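Local coordinates for protein HTH-type transcriptional regulator mcbR (Escherichia coli UMEA 3718-1, PDB 4P9F) that represses expression of McbA by binding to its promoter region, preventing colanic acid overproduction and mucoidy, and is important for biofilm formation, at residues H16-I20 against I126-R130. Numbering follows the deposited sequence.
Sequences HQLSI and INVNR
I20, the first residue to leave helical geometry after helix 6-19, comes nearest to I126 on helix 122-138, their CA atoms 6.0 Å apart, the closest CA pair between 16-20 and 126-130. Here the two isoleucines meet at about a right angle: CG2 of I126 lies 3.9 Å from CB of I20, while CD1 of I126 packs against the I20 carbonyl oxygen, which is hydrogen-bonded to Y164 of helix 161-166. Next to this apolar contact, a polar cluster centres on N127. The H16 imidazole, extended across to N127 with CG anti to the backbone N (chi1 -175°), donates from NE2 to OD1 of N127 at 2.8 Å, with an N-H...O angle of 158°. OD1 lies near the ring plane, yet the donor stands above the amide's carbonyl plane, well away from a lone-pair direction. R130 approaches the same oxygen side-on, its chain bent at chi3 (66°), with NE at 3.1 Å and NH2 at 3.0 Å from OD1 of N127. OD1 is in the guanidinium plane, whereas CD2 of H16 sits over one guanidinium face, 3.3 Å from NH2 of R130; ring and guanidinium are nearly perpendicular. On the neighbouring helix 143-156, V154 touches S19 and W153 touches R130. Replacing N127 with a leucine would probably leave H16 NE2 and both R130 nitrogens without their common acceptor, and the guanidinium freer to turn. The contact thus joins the first helix of the GntR-family winged helix-turn-helix region to the helical FCD domain. One hydrogen bond, from H16 to N127, spans the two regions; R130, gripping the same neutral oxygen with two nitrogens, fixes the acceptor in place, and the nearby arginine would be expected to disfavour a doubly protonated H16.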
loop_
_atom_site.group_PDB
_atom_site.type_symbol
_atom_site.label_atom_id
_atom_site.label_comp_id
_atom_site.label_asym_id
_atom_site.label_seq_id
_atom_site.Cartn_x
_atom_site.Cartn_y
_atom_site.Cartn_z
ATOM N N HIS A 16 14.548 5.269 -2.963
ATOM C CA HIS A 16 14.952 5.453 -4.351
ATOM C C HIS A 16 15.941 4.367 -4.776
ATOM O O HIS A 16 15.750 3.721 -5.801
ATOM C CB HIS A 16 15.550 6.856 -4.551
ATOM C CG HIS A 16 15.888 7.167 -5.978
ATOM N ND1 HIS A 16 17.145 6.976 -6.502
ATOM C CD2 HIS A 16 15.109 7.564 -7.015
ATOM C CE1 HIS A 16 17.146 7.297 -7.787
ATOM N NE2 HIS A 16 15.920 7.653 -8.121
ATOM N N GLN A 17 16.967 4.139 -3.956
ATOM C CA GLN A 17 17.968 3.104 -4.212
ATOM C C GLN A 17 17.330 1.715 -4.328
ATOM O O GLN A 17 17.640 0.962 -5.242
ATOM C CB GLN A 17 19.002 3.069 -3.076
ATOM C CG GLN A 17 19.848 4.316 -2.958
ATOM C CD GLN A 17 20.673 4.563 -4.199
ATOM O OE1 GLN A 17 20.552 5.606 -4.841
ATOM N NE2 GLN A 17 21.529 3.609 -4.538
ATOM N N LEU A 18 16.414 1.403 -3.409
ATOM C CA LEU A 18 15.698 0.123 -3.442
ATOM C C LEU A 18 14.882 0.016 -4.722
ATOM O O LEU A 18 14.999 -0.968 -5.437
ATOM C CB LEU A 18 14.802 -0.042 -2.211
ATOM C CG LEU A 18 15.518 -0.371 -0.894
ATOM C CD1 LEU A 18 14.571 -0.168 0.283
ATOM C CD2 LEU A 18 16.065 -1.821 -0.887
ATOM N N SER A 19 14.127 1.068 -5.037
ATOM C CA SER A 19 13.220 1.109 -6.183
ATOM C C SER A 19 13.888 0.918 -7.547
ATOM O O SER A 19 13.300 0.293 -8.445
ATOM C CB SER A 19 12.476 2.445 -6.219
ATOM O OG SER A 19 11.645 2.571 -5.085
ATOM N N ILE A 20 15.097 1.447 -7.708
ATOM C CA ILE A 20 15.784 1.358 -9.002
ATOM C C ILE A 20 16.687 0.126 -9.109
ATOM O O ILE A 20 17.432 -0.024 -10.079
ATOM C CB ILE A 20 16.637 2.602 -9.285
ATOM C CG1 ILE A 20 17.793 2.686 -8.280
ATOM C CG2 ILE A 20 15.769 3.862 -9.286
ATOM C CD1 ILE A 20 18.774 3.823 -8.559
ATOM N N ILE A 126 15.869 3.090 -15.853
ATOM C CA ILE A 126 14.985 2.674 -14.783
ATOM C C ILE A 126 14.370 3.891 -14.095
ATOM O O ILE A 126 13.154 3.959 -13.910
ATOM C CB ILE A 126 15.746 1.805 -13.778
ATOM C CG1 ILE A 126 16.155 0.493 -14.466
ATOM C CG2 ILE A 126 14.886 1.514 -12.568
ATOM C CD1 ILE A 126 17.038 -0.410 -13.622
ATOM N N ASN A 127 15.207 4.872 -13.776
ATOM C CA ASN A 127 14.748 6.045 -13.050
ATOM C C ASN A 127 13.766 6.903 -13.838
ATOM O O ASN A 127 12.735 7.331 -13.302
ATOM C CB ASN A 127 15.935 6.899 -12.605
ATOM C CG ASN A 127 15.502 8.043 -11.700
ATOM O OD1 ASN A 127 14.794 7.829 -10.707
ATOM N ND2 ASN A 127 15.936 9.253 -12.019
ATOM N N VAL A 128 14.077 7.154 -15.105
ATOM C CA VAL A 128 13.189 7.967 -15.926
ATOM C C VAL A 128 11.839 7.245 -16.142
ATOM O O VAL A 128 10.794 7.895 -16.129
ATOM C CB VAL A 128 13.843 8.340 -17.286
ATOM C CG1 VAL A 128 12.861 9.089 -18.162
ATOM C CG2 VAL A 128 15.073 9.219 -17.050
ATOM N N ASN A 129 11.847 5.920 -16.315
ATOM C CA ASN A 129 10.582 5.172 -16.416
ATOM C C ASN A 129 9.695 5.415 -15.189
ATOM O O ASN A 129 8.496 5.696 -15.307
ATOM C CB ASN A 129 10.854 3.673 -16.597
ATOM C CG ASN A 129 9.654 2.801 -16.240
ATOM O OD1 ASN A 129 9.643 2.150 -15.206
ATOM N ND2 ASN A 129 8.639 2.804 -17.080
ATOM N N ARG A 130 10.324 5.353 -14.021
ATOM C CA ARG A 130 9.697 5.654 -12.738
ATOM C C ARG A 130 9.124 7.069 -12.690
ATOM O O ARG A 130 7.953 7.266 -12.359
ATOM C CB ARG A 130 10.740 5.455 -11.627
ATOM C CG ARG A 130 10.238 5.455 -10.200
ATOM C CD ARG A 130 11.440 5.452 -9.247
ATOM N NE ARG A 130 12.205 6.703 -9.360
ATOM C CZ ARG A 130 11.923 7.826 -8.708
ATOM N NH1 ARG A 130 10.863 7.894 -7.912
ATOM N NH2 ARG A 130 12.683 8.894 -8.883
#